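Local structure of uncharacterized protein (Bacteroides dorei DSM 17855, 5TGF) at residues Ala64-Gly69 and Gln235-Asp240; Ile68-Asp73 and Gln172-Ala177; Thr75-Asp80 and Glu160-Lys165; Asp126-Glu131 and Ala151-Gly156; Lys165-Leu170 and Ala196-Gly201. The protein is a putative beta-lactamase-related hydrolase of the penicillin-recognising serine enzyme clan, its substrate not established, and it binds calcium. All blocks are in the same frame, centred on the assembly; numbering follows the deposited sequence.

Interaction 1. Residues Ala64-Gly69 and Gln235-Asp240; sequences AAAVIG and QTMQAD
Met237, modelled as selenomethionine, leaves its helix with CG anti to the carbonyl carbon (chi1 -72°). The chain stays extended through chi2 at 168° and bends only at chi3, to 69°. That last turn lays the terminal methyl CE against the flank of helix 60-74 at Ala65 and Ala66. CE does all the touching within 4.5 Å. It lies 4.1 Å from CB of Ala65 and 4.0 Å from CB of Ala66, so it is about equally far from two consecutive methyl groups. It also reaches the backbone, 3.7 Å from N of Ala66. This approach is van der Waals contact, since a methyl group offers no polar partner. The two backbones stay apart, with 7.6 Å between CA of Ala65 and CA of Met237. The side chain of Met237 bridges the distance between the two helices. No hydrogen bond crosses the contact, and all three touching residues are buried. Ala239 and Asp240 are loop.

An unconfirmed SxxK-like pattern, Ser58 and Lys61, lies at the start of helix 60-74 and would mark the active site as in relatives; Ala65 lies near these residues without touching them. Other flanks of the helix are covered by Phe213 of helix 207-218 and by residues of helix 167-179. Behind Met237, the backbone of Gln238 is tied to Arg271 of strand 270-274.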
# COMPACT_ATOMS: atom_id res chain seq x y z
N ALA A 64 4.12 -0.78 4.62
CA ALA A 64 4.08 -1.78 5.70
C ALA A 64 4.59 -3.14 5.26
O ALA A 64 5.34 -3.82 5.99
CB ALA A 64 2.67 -1.88 6.25
N ALA A 65 4.25 -3.54 4.04
CA ALA A 65 4.82 -4.76 3.45
C ALA A 65 6.36 -4.66 3.35
O ALA A 65 7.07 -5.66 3.58
CB ALA A 65 4.22 -5.01 2.08
N ALA A 66 6.87 -3.48 3.01
CA ALA A 66 8.33 -3.26 2.98
C ALA A 66 9.00 -3.38 4.37
O ALA A 66 10.11 -3.92 4.47
CB ALA A 66 8.65 -1.92 2.36
N VAL A 67 8.33 -2.94 5.44
CA VAL A 67 8.88 -3.09 6.78
C VAL A 67 9.00 -4.60 7.11
O VAL A 67 10.04 -5.08 7.57
CB VAL A 67 8.02 -2.38 7.84
CG1 VAL A 67 8.53 -2.66 9.25
CG2 VAL A 67 7.98 -0.89 7.59
N ILE A 68 7.94 -5.35 6.82
CA ILE A 68 7.93 -6.78 7.03
C ILE A 68 8.98 -7.49 6.15
O ILE A 68 9.70 -8.38 6.62
CB ILE A 68 6.52 -7.39 6.83
CG1 ILE A 68 5.53 -6.76 7.82
CG2 ILE A 68 6.56 -8.93 6.91
CD1 ILE A 68 4.09 -7.12 7.53
N GLY A 69 9.11 -7.07 4.89
CA GLY A 69 10.17 -7.57 4.04
C GLY A 69 11.59 -7.34 4.63
O GLY A 69 12.48 -8.18 4.48
N GLN A 235 11.13 -8.38 -5.54
CA GLN A 235 10.50 -9.19 -6.58
C GLN A 235 9.30 -9.99 -6.04
O GLN A 235 8.23 -10.03 -6.67
CB GLN A 235 11.51 -10.11 -7.26
CG GLN A 235 12.47 -9.36 -8.17
CD GLN A 235 11.74 -8.53 -9.23
OE1 GLN A 235 11.74 -7.30 -9.18
NE2 GLN A 235 11.08 -9.22 -10.17
N THR A 236 9.47 -10.57 -4.86
CA THR A 236 8.39 -11.34 -4.22
C THR A 236 7.20 -10.42 -3.86
O THR A 236 6.06 -10.82 -4.04
CB THR A 236 8.91 -12.07 -2.96
OG1 THR A 236 9.86 -13.08 -3.38
CG2 THR A 236 7.76 -12.75 -2.19
N MSE A 237 7.48 -9.20 -3.41
CA MSE A 237 6.42 -8.24 -3.11
C MSE A 237 5.58 -7.92 -4.34
O MSE A 237 4.41 -7.54 -4.22
CB MSE A 237 7.02 -6.95 -2.52
CG MSE A 237 7.57 -7.06 -1.09
SE MSE A 237 8.63 -5.43 -0.70
CE MSE A 237 7.13 -4.13 -0.64
N GLN A 238 6.22 -7.94 -5.50
CA GLN A 238 5.60 -7.61 -6.80
C GLN A 238 5.04 -8.80 -7.56
O GLN A 238 4.42 -8.61 -8.62
CB GLN A 238 6.61 -6.83 -7.65
CG GLN A 238 7.02 -5.52 -7.01
CD GLN A 238 8.03 -4.72 -7.82
OE1 GLN A 238 8.37 -5.07 -8.95
NE2 GLN A 238 8.43 -3.57 -7.28
N ALA A 239 5.26 -10.01 -7.06
CA ALA A 239 4.79 -11.23 -7.74
C ALA A 239 3.31 -11.47 -7.48
O ALA A 239 2.74 -10.93 -6.55
CB ALA A 239 5.57 -12.46 -7.24
N ASP A 240 2.74 -12.38 -8.25
CA ASP A 240 1.39 -12.86 -8.04
C ASP A 240 1.29 -13.55 -6.68
O ASP A 240 1.82 -14.62 -6.51
CB ASP A 240 1.05 -13.88 -9.15
CG ASP A 240 -0.35 -14.45 -9.03
OD1 ASP A 240 -1.16 -13.99 -8.20
OD2 ASP A 240 -0.68 -15.32 -9.83

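Interaction 2. Residues Ile68-Asp73 and Gln172-Ala177; sequences IGAVVD and QELIAA
Ala70 and Val71 meet Leu174 in a buried, wholly apolar helix-to-helix contact. It joins the C-terminal half of helix 60-74 to the middle of helix 167-179. The short helical segments run at 124° to each other, and their axes come within 9.8 Å. Methyl CD1 of Leu174 sits between two partners, 3.9 Å from CB of Ala70 and 3.8 Å from CG2 of Val71. The side chains of Val71 and Leu174 cross at about a right angle. Val71 has CG2 anti to its carbonyl carbon (chi1 174° for CG1), and this branch is the one that meets the leucine. CB of Ala70 also lies near Ile175, 4.4 Å from its CD1.

In the beta-lactamase family the helix that begins at the SxxK motif is a central, buried helix, and helix 60-74 is consistent with that role. Its partner is irregular here: a pi-type turn spans 172-176, with Ala177 N bonded to Gln172 O at 2.9 Å. Val72, next to the contact, belongs to a calcium site seen for this protein, although no calcium is bound here. Val71 also packs on Ala159 and Ala162 of helix 150-163, and Ala70 packs on Leu229.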
# COMPACT_ATOMS: atom_id res chain seq x y z
N ILE A 68 7.94 -5.35 6.82
CA ILE A 68 7.93 -6.78 7.03
C ILE A 68 8.98 -7.49 6.15
O ILE A 68 9.70 -8.38 6.62
CB ILE A 68 6.52 -7.39 6.83
CG1 ILE A 68 5.53 -6.76 7.82
CG2 ILE A 68 6.56 -8.93 6.91
CD1 ILE A 68 4.09 -7.12 7.53
N GLY A 69 9.11 -7.07 4.89
CA GLY A 69 10.17 -7.57 4.04
C GLY A 69 11.59 -7.34 4.63
O GLY A 69 12.48 -8.18 4.48
N ALA A 70 11.81 -6.21 5.27
CA ALA A 70 13.12 -5.94 5.88
C ALA A 70 13.39 -6.88 7.10
O ALA A 70 14.54 -7.29 7.36
CB ALA A 70 13.25 -4.49 6.27
N VAL A 71 12.33 -7.27 7.77
CA VAL A 71 12.42 -8.25 8.84
C VAL A 71 12.68 -9.64 8.28
O VAL A 71 13.54 -10.38 8.79
CB VAL A 71 11.15 -8.22 9.73
CG1 VAL A 71 11.15 -9.33 10.76
CG2 VAL A 71 11.02 -6.86 10.39
N VAL A 72 11.98 -10.00 7.21
CA VAL A 72 12.21 -11.27 6.55
C VAL A 72 13.68 -11.38 6.09
O VAL A 72 14.26 -12.45 6.17
CB VAL A 72 11.26 -11.47 5.37
CG1 VAL A 72 11.75 -12.56 4.40
CG2 VAL A 72 9.85 -11.75 5.89
N ASP A 73 14.24 -10.29 5.61
CA ASP A 73 15.63 -10.26 5.18
C ASP A 73 16.63 -10.53 6.34
O ASP A 73 17.72 -11.03 6.09
CB ASP A 73 15.95 -8.91 4.51
CG ASP A 73 15.35 -8.78 3.10
OD1 ASP A 73 14.80 -9.77 2.57
OD2 ASP A 73 15.39 -7.67 2.53
N GLN A 172 10.70 2.97 11.62
CA GLN A 172 11.67 4.06 11.69
C GLN A 172 13.09 3.48 11.54
O GLN A 172 13.88 4.03 10.82
CB GLN A 172 11.55 4.84 13.00
CG GLN A 172 10.18 5.53 13.23
CD GLN A 172 9.84 6.57 12.17
OE1 GLN A 172 10.72 7.19 11.55
NE2 GLN A 172 8.54 6.84 12.03
N GLU A 173 13.37 2.37 12.19
CA GLU A 173 14.73 1.81 12.15
C GLU A 173 15.10 1.28 10.75
O GLU A 173 16.17 1.61 10.22
CB GLU A 173 14.90 0.73 13.21
CG GLU A 173 16.25 0.03 13.15
CD GLU A 173 16.31 -1.27 13.95
OE1 GLU A 173 15.37 -1.55 14.73
OE2 GLU A 173 17.31 -2.01 13.79
N LEU A 174 14.19 0.53 10.14
CA LEU A 174 14.49 -0.27 8.94
C LEU A 174 14.18 0.41 7.60
O LEU A 174 14.74 0.03 6.58
CB LEU A 174 13.72 -1.59 9.02
CG LEU A 174 14.07 -2.51 10.18
CD1 LEU A 174 13.25 -3.78 10.10
CD2 LEU A 174 15.56 -2.84 10.20
N ILE A 175 13.24 1.35 7.59
CA ILE A 175 12.86 2.01 6.36
C ILE A 175 13.02 3.53 6.42
O ILE A 175 13.65 4.13 5.54
CB ILE A 175 11.42 1.63 5.95
CG1 ILE A 175 11.24 0.10 5.81
CG2 ILE A 175 10.98 2.37 4.69
CD1 ILE A 175 11.99 -0.57 4.68
N ALA A 176 12.38 4.19 7.39
CA ALA A 176 12.31 5.66 7.37
C ALA A 176 13.68 6.34 7.59
O ALA A 176 14.09 7.20 6.82
CB ALA A 176 11.29 6.19 8.36
N ALA A 177 14.37 5.95 8.66
CA ALA A 177 15.69 6.52 8.93
C ALA A 177 16.73 6.29 7.80
O ALA A 177 17.31 7.24 7.33
CB ALA A 177 16.21 6.05 10.27

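Interaction 3. Residues Thr75-Asp80 and Glu160-Lys165; sequences TDLSWD and EVAMGK
Thr75 and Leu77 set their side chains against Ala162 and Met163, at the C-terminal end of helix 150-163. Thr75 forms an ST turn: its OG1 accepts from the backbone N of Leu77 at 3.2 Å, with an N-H...O angle of 149°. Its hydroxyl lies between the backbone N and the carbonyl carbon (chi1 63°), and it is also hydrogen-bonded to Val71 O of the preceding helix. These two bonds would limit the rotation of the threonine, with its methyl toward helix 150-163. CG2 comes alongside the end of that helix, 3.7 Å from the carbonyl O of Ala162. Thr75 and Met163, a selenomethionine, cross at about a right angle. The bend of Met163 at chi2 (-71°) sets SE beside the methyl of Thr75; chi3 turns only CE.

The methyl of Ala162 points into the turn. It lies 3.9 Å from OG1 of Thr75 and 4.1 Å from CB of Leu77, so it touches both ends of the ST turn. Leu77 has CG anti to its backbone N, and its branch is covered by Val71, Trp86 and Leu100. Helix 150-163 stops just after the contact, where Gly164 takes positive phi and Lys165 N bonds to Glu160 O. Thr75 and Leu77, with Val72, belong to a calcium site seen for this protein, so the contact lies at the loop that holds part of that site; no calcium is bound to this chain. CG2 of Thr75 lies 3.7 Å from SE of Met163.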
# COMPACT_ATOMS: atom_id res chain seq x y z
N THR A 75 15.92 -12.10 9.59
CA THR A 75 15.52 -13.09 10.61
C THR A 75 15.12 -14.39 9.92
O THR A 75 15.15 -14.48 8.71
CB THR A 75 14.33 -12.59 11.45
OG1 THR A 75 13.19 -12.43 10.59
CG2 THR A 75 14.64 -11.28 12.17
N ASP A 76 14.74 -15.39 10.70
CA ASP A 76 14.18 -16.63 10.17
C ASP A 76 12.71 -16.49 9.72
O ASP A 76 12.13 -17.43 9.19
CB ASP A 76 14.29 -17.73 11.24
CG ASP A 76 13.88 -19.11 10.73
OD1 ASP A 76 14.45 -19.61 9.74
OD2 ASP A 76 13.00 -19.72 11.35
N LEU A 77 12.11 -15.32 9.90
CA LEU A 77 10.75 -15.06 9.36
C LEU A 77 10.76 -15.20 7.85
O LEU A 77 11.68 -14.72 7.18
CB LEU A 77 10.28 -13.65 9.75
CG LEU A 77 8.84 -13.35 9.35
CD1 LEU A 77 7.84 -14.22 10.14
CD2 LEU A 77 8.57 -11.88 9.61
N SER A 78 9.77 -15.91 7.32
CA SER A 78 9.70 -16.18 5.90
C SER A 78 8.26 -16.02 5.39
O SER A 78 7.32 -16.23 6.12
CB SER A 78 10.22 -17.59 5.60
OG SER A 78 9.58 -18.17 4.46
N TRP A 79 8.13 -15.72 4.10
CA TRP A 79 6.82 -15.49 3.49
C TRP A 79 5.91 -16.70 3.59
O TRP A 79 4.68 -16.57 3.60
CB TRP A 79 6.99 -15.13 2.02
CG TRP A 79 7.81 -13.88 1.82
CD1 TRP A 79 9.01 -13.80 1.20
CD2 TRP A 79 7.53 -12.55 2.33
NE1 TRP A 79 9.46 -12.48 1.22
CE2 TRP A 79 8.58 -11.71 1.93
CE3 TRP A 79 6.51 -12.01 3.11
CZ2 TRP A 79 8.61 -10.34 2.22
CZ3 TRP A 79 6.52 -10.64 3.40
CH2 TRP A 79 7.57 -9.82 2.95
N ASP A 80 6.50 -17.90 3.66
CA ASP A 80 5.72 -19.12 3.75
C ASP A 80 5.53 -19.64 5.18
O ASP A 80 4.91 -20.68 5.37
CB ASP A 80 6.35 -20.17 2.85
CG ASP A 80 6.40 -19.72 1.38
OD1 ASP A 80 5.37 -19.24 0.86
OD2 ASP A 80 7.48 -19.81 0.76
N GLU A 160 7.01 -8.18 14.58
CA GLU A 160 7.34 -7.67 15.90
C GLU A 160 8.02 -8.77 16.75
O GLU A 160 9.01 -8.51 17.43
CB GLU A 160 6.12 -7.16 16.66
CG GLU A 160 5.56 -5.85 16.17
CD GLU A 160 4.46 -5.28 17.07
OE1 GLU A 160 3.91 -6.00 17.94
OE2 GLU A 160 4.15 -4.07 16.94
N VAL A 161 7.43 -9.95 16.75
CA VAL A 161 7.97 -11.08 17.49
C VAL A 161 9.34 -11.51 16.95
O VAL A 161 10.25 -11.77 17.71
CB VAL A 161 6.94 -12.23 17.54
CG1 VAL A 161 7.55 -13.51 18.12
CG2 VAL A 161 5.77 -11.78 18.37
N ALA A 162 9.51 -11.49 15.64
CA ALA A 162 10.77 -11.92 15.05
C ALA A 162 11.92 -10.97 15.39
O ALA A 162 13.08 -11.42 15.54
CB ALA A 162 10.61 -12.07 13.55
N MSE A 163 11.61 -9.69 15.57
CA MSE A 163 12.62 -8.69 15.90
C MSE A 163 12.72 -8.34 17.37
O MSE A 163 13.62 -7.60 17.77
CB MSE A 163 12.31 -7.38 15.17
CG MSE A 163 12.35 -7.52 13.67
SE MSE A 163 14.22 -7.75 13.10
CE MSE A 163 14.90 -5.95 13.46
N GLY A 164 11.73 -8.74 18.17
CA GLY A 164 11.64 -8.28 19.55
C GLY A 164 11.43 -6.79 19.71
O GLY A 164 11.91 -6.18 20.68
N LYS A 165 10.65 -6.19 18.81
CA LYS A 165 10.53 -4.73 18.75
C LYS A 165 9.17 -4.37 18.09
O LYS A 165 8.73 -5.06 17.19
CB LYS A 165 11.66 -4.16 17.89
CG LYS A 165 12.01 -2.72 18.15
CD LYS A 165 13.31 -2.33 17.43
CE LYS A 165 13.43 -0.81 17.40
NZ LYS A 165 14.70 -0.29 16.81

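Interaction 4. Residues Asp126-Glu131 and Ala151-Gly156; sequences DSAVTE and AMQIAG
Val129, Gln153 and Ala128 carry most of this helix-to-helix contact, and Val129 has the most surface buried. Its CG2, the branch anti to the carbonyl carbon, points at the backbone of helix 150-163. CG2 lies 3.8 Å from the carbonyl O of Gln153 and 3.9 Å from CA of Ile154. The valine thus rests mainly on main chain, and its one apolar side-chain partner across the contact is CG1 of Ile154 at 4.3 Å. This close seating goes with the near approach of the backbones: CA of Val129 and CA of Ile154 are 5.9 Å apart. The short helical segments run at 131° to each other.

Gln153 meets the other residue, Ala128. Its chain bends at chi2 (-72°), which brings the amide next to that alanine. There NE2 lies 3.7 Å from CB of Ala128, a van der Waals contact between an amide nitrogen and a methyl. The amide is buried, and its polar atoms are served by residues outside the two segments. NE2 makes a weak hydrogen bond to Asp120 OD2, and OE1 accepts a weak one from the backbone N of Leu199. One weak bond at each polar atom would favour this orientation of the amide.

Helix 125-133 lies on the outer side of helix 150-163. Ile132 of the former continues the packing on Gln153 and Ile154, while Phe90 covers Val129. Helix 150-163 also packs through Ala155 and Met152 on helix 60-74, and through Ile154 and Ala151 on Leu103 of helix 100-103.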
# COMPACT_ATOMS: atom_id res chain seq x y z
N ASP A 126 0.01 -6.31 19.73
CA ASP A 126 -0.30 -7.45 20.58
C ASP A 126 -1.74 -7.43 21.08
O ASP A 126 -2.41 -8.48 21.07
CB ASP A 126 0.71 -7.61 21.73
CG ASP A 126 0.68 -6.47 22.75
OD1 ASP A 126 0.09 -5.39 22.52
OD2 ASP A 126 1.37 -6.64 23.78
N SER A 127 -2.23 -6.25 21.45
CA SER A 127 -3.64 -6.09 21.82
C SER A 127 -4.60 -6.27 20.61
O SER A 127 -5.66 -6.89 20.72
CB SER A 127 -3.87 -4.70 22.43
OG SER A 127 -3.11 -4.52 23.60
N ALA A 128 -4.21 -5.74 19.46
CA ALA A 128 -5.03 -5.91 18.24
C ALA A 128 -5.22 -7.36 17.91
O ALA A 128 -6.32 -7.78 17.57
CB ALA A 128 -4.42 -5.20 17.05
N VAL A 129 -4.14 -8.13 17.97
CA VAL A 129 -4.17 -9.51 17.51
C VAL A 129 -4.95 -10.45 18.46
O VAL A 129 -5.57 -11.40 18.01
CB VAL A 129 -2.74 -10.03 17.25
CG1 VAL A 129 -2.75 -11.53 17.08
CG2 VAL A 129 -2.16 -9.37 16.03
N THR A 130 -4.92 -10.16 19.75
CA THR A 130 -5.80 -10.83 20.72
C THR A 130 -7.28 -10.69 20.38
O THR A 130 -8.03 -11.66 20.43
CB THR A 130 -5.55 -10.31 22.15
OG1 THR A 130 -4.18 -10.52 22.48
CG2 THR A 130 -6.42 -11.10 23.17
N GLU A 131 -7.71 -9.50 20.00
CA GLU A 131 -9.11 -9.33 19.57
C GLU A 131 -9.40 -10.04 18.24
O GLU A 131 -10.45 -10.68 18.09
CB GLU A 131 -9.49 -7.87 19.48
CG GLU A 131 -10.94 -7.70 19.03
CD GLU A 131 -11.57 -6.39 19.47
OE1 GLU A 131 -10.81 -5.49 19.92
OE2 GLU A 131 -12.81 -6.26 19.33
N ALA A 151 -6.04 -8.75 8.73
CA ALA A 151 -4.99 -9.73 8.48
C ALA A 151 -3.61 -9.13 8.54
O ALA A 151 -2.68 -9.76 9.05
CB ALA A 151 -5.20 -10.44 7.15
N MSE A 152 -3.46 -7.89 8.08
CA MSE A 152 -2.15 -7.25 8.10
C MSE A 152 -1.72 -6.93 9.51
O MSE A 152 -0.53 -6.78 9.76
CB MSE A 152 -2.08 -6.05 7.15
CG MSE A 152 -2.08 -6.61 5.73
SE MSE A 152 -1.97 -5.14 4.43
CE MSE A 152 -0.48 -4.12 5.17
N GLN A 153 -2.68 -6.77 10.43
CA GLN A 153 -2.32 -6.62 11.85
C GLN A 153 -1.57 -7.84 12.35
O GLN A 153 -0.58 -7.71 13.06
CB GLN A 153 -3.53 -6.38 12.75
CG GLN A 153 -4.37 -5.20 12.38
CD GLN A 153 -3.70 -3.89 12.69
OE1 GLN A 153 -2.92 -3.37 11.89
NE2 GLN A 153 -4.01 -3.34 13.86
N ILE A 154 -2.04 -9.01 11.96
CA ILE A 154 -1.39 -10.26 12.33
C ILE A 154 0.00 -10.34 11.70
O ILE A 154 0.97 -10.66 12.40
CB ILE A 154 -2.22 -11.47 11.90
CG1 ILE A 154 -3.61 -11.44 12.56
CG2 ILE A 154 -1.51 -12.77 12.24
CD1 ILE A 154 -4.43 -12.65 12.18
N ALA A 155 0.10 -10.01 10.41
CA ALA A 155 1.39 -9.97 9.71
C ALA A 155 2.38 -9.07 10.42
O ALA A 155 3.54 -9.45 10.65
CB ALA A 155 1.22 -9.52 8.25
N GLY A 156 1.93 -7.87 10.78
CA GLY A 156 2.76 -6.95 11.52
C GLY A 156 3.24 -7.51 12.86
O GLY A 156 4.39 -7.28 13.25

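Interaction 5. Residues Lys165-Leu170 and Ala196-Gly201; sequences KEFEPL and APMLGG
Met198 and Leu199 come one after the other to the ring of Phe167. Along 196-201, Ala196 precedes a cis peptide bond to Pro197, which stands at the N-cap position of the short helix 198-201. Met198, a selenomethionine, is extended through chi1 and chi2 and bends at chi3. Its SE lies 4.2 Å from CD2 of Phe167. Seen from the ring centroid, SE is 5.3 Å away and 62° off the normal, an oblique Met-aromatic contact.

Leu199 follows and lies over one face of the ring. Its CD1 stands 3.8 Å from the centroid of Phe167 and only 13° off the normal, which makes a CH-pi contact. Its CG lies 3.7 Å from CZ of Phe167, and its CD2 lies 3.8 Å from CE1 of that ring. The isobutyl group therefore spreads over most of the face. Phe167 is placed for this by having CG anti to its backbone N (chi1 -172°). The O of Gly200 is hydrogen-bonded to Lys61 NZ, the lysine of the unconfirmed SxxK-like pattern. The turn is closed by Gly201 N bonded to Pro197 O at 2.8 Å.

The ring of Phe167 is enclosed further by an edge-to-face stack with Phe186 and by Ala64, Val67 and Ile68 of helix 60-74. No hydrogen bond crosses between the two segments. The chemistry implies a contact held by dispersion, with a leucine methyl over the pi face and the chalcogen of Met198, selenium in this crystal, oblique to the ring.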
# COMPACT_ATOMS: atom_id res chain seq x y z
N LYS A 165 10.65 -6.19 18.81
CA LYS A 165 10.53 -4.73 18.75
C LYS A 165 9.17 -4.37 18.09
O LYS A 165 8.73 -5.06 17.19
CB LYS A 165 11.66 -4.16 17.89
CG LYS A 165 12.01 -2.72 18.15
CD LYS A 165 13.31 -2.33 17.43
CE LYS A 165 13.43 -0.81 17.40
NZ LYS A 165 14.70 -0.29 16.81
N GLU A 166 8.56 -3.28 18.52
CA GLU A 166 7.23 -2.94 18.01
C GLU A 166 7.31 -2.35 16.59
O GLU A 166 8.37 -1.90 16.13
CB GLU A 166 6.51 -2.00 18.98
CG GLU A 166 5.97 -2.71 20.22
CD GLU A 166 4.85 -1.94 20.89
OE1 GLU A 166 5.15 -0.93 21.53
OE2 GLU A 166 3.66 -2.29 20.70
N PHE A 167 6.18 -2.39 15.89
CA PHE A 167 6.12 -2.14 14.46
C PHE A 167 6.46 -0.70 14.08
O PHE A 167 7.15 -0.46 13.06
CB PHE A 167 4.74 -2.54 13.89
CG PHE A 167 4.68 -2.48 12.38
CD1 PHE A 167 5.10 -3.54 11.62
CD2 PHE A 167 4.30 -1.32 11.74
CE1 PHE A 167 5.11 -3.47 10.23
CE2 PHE A 167 4.27 -1.25 10.36
CZ PHE A 167 4.69 -2.32 9.61
N GLU A 168 5.97 0.27 14.83
CA GLU A 168 6.30 1.65 14.50
C GLU A 168 7.84 1.91 14.66
O GLU A 168 8.47 2.50 13.76
CB GLU A 168 5.44 2.62 15.28
CG GLU A 168 5.81 4.10 15.14
CD GLU A 168 5.82 4.62 13.71
OE1 GLU A 168 5.13 4.06 12.83
OE2 GLU A 168 6.51 5.61 13.44
N PRO A 169 8.44 1.47 15.78
CA PRO A 169 9.89 1.64 15.87
C PRO A 169 10.64 0.88 14.79
O PRO A 169 11.64 1.41 14.26
CB PRO A 169 10.24 1.07 17.25
CG PRO A 169 9.01 1.16 18.03
CD PRO A 169 7.84 1.23 17.10
N LEU A 170 10.15 -0.28 14.39
CA LEU A 170 10.73 -1.01 13.27
C LEU A 170 10.67 -0.23 11.96
O LEU A 170 11.63 -0.20 11.20
CB LEU A 170 10.07 -2.37 13.09
CG LEU A 170 10.44 -3.43 14.11
CD1 LEU A 170 9.54 -4.62 13.88
CD2 LEU A 170 11.93 -3.83 13.96
N ALA A 196 -7.19 3.71 9.69
CA ALA A 196 -7.04 2.58 10.61
C ALA A 196 -7.43 1.31 9.86
O ALA A 196 -8.11 1.42 8.84
CB ALA A 196 -7.95 2.76 11.82
N PRO A 197 -6.94 0.12 10.29
CA PRO A 197 -6.04 -0.15 11.41
C PRO A 197 -4.61 0.25 11.10
O PRO A 197 -4.34 0.74 10.00
CB PRO A 197 -6.15 -1.66 11.62
CG PRO A 197 -6.71 -2.21 10.38
CD PRO A 197 -7.32 -1.10 9.56
N MSE A 198 -3.70 0.06 12.04
CA MSE A 198 -2.31 0.59 11.91
C MSE A 198 -1.71 0.36 10.54
O MSE A 198 -1.29 1.31 9.86
CB MSE A 198 -1.43 -0.01 13.02
CG MSE A 198 -0.06 0.69 13.08
SE MSE A 198 1.17 -0.22 14.32
CE MSE A 198 0.21 0.24 15.97
N LEU A 199 -1.51 -0.90 10.16
CA LEU A 199 -0.74 -1.19 8.95
C LEU A 199 -1.60 -0.84 7.75
O LEU A 199 -1.12 -0.25 6.75
CB LEU A 199 -0.31 -2.65 8.86
CG LEU A 199 1.05 -3.00 9.55
CD1 LEU A 199 0.91 -2.87 11.06
CD2 LEU A 199 1.55 -4.38 9.17
N GLY A 200 -2.83 -1.31 7.78
CA GLY A 200 -3.66 -1.22 6.56
C GLY A 200 -4.00 0.22 6.18
O GLY A 200 -4.09 0.55 5.00
N GLY A 201 -4.16 1.07 7.18
CA GLY A 201 -4.64 2.41 6.96
C GLY A 201 -4.07 3.51 7.83
O GLY A 201 -4.51 4.63 7.70

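The contacts lie on and around helix 60-74; interaction 3 joins the loop after it to helix 150-163. Interactions 1 and 2 use helix 60-74 and share Ile68 and Gly69. Ile68 CD1 meets Ala155 CB of interaction 4 at 3.8 Å. Interaction 5 packs on the same helix, with Val67 CG1 3.7 Å from Phe167 CE1. Interactions 3 and 5 are tied where helices 150-163 and 167-179 follow each other, by a probable hydrogen bond between Glu160 OE2 and Phe167 N at 2.8 Å. Interactions 4 and 5 have centres about 10 Å apart. No calcium is bound here; its site residues fall in interactions 2 and 3. The putative SxxK site lies near interactions 1 and 5.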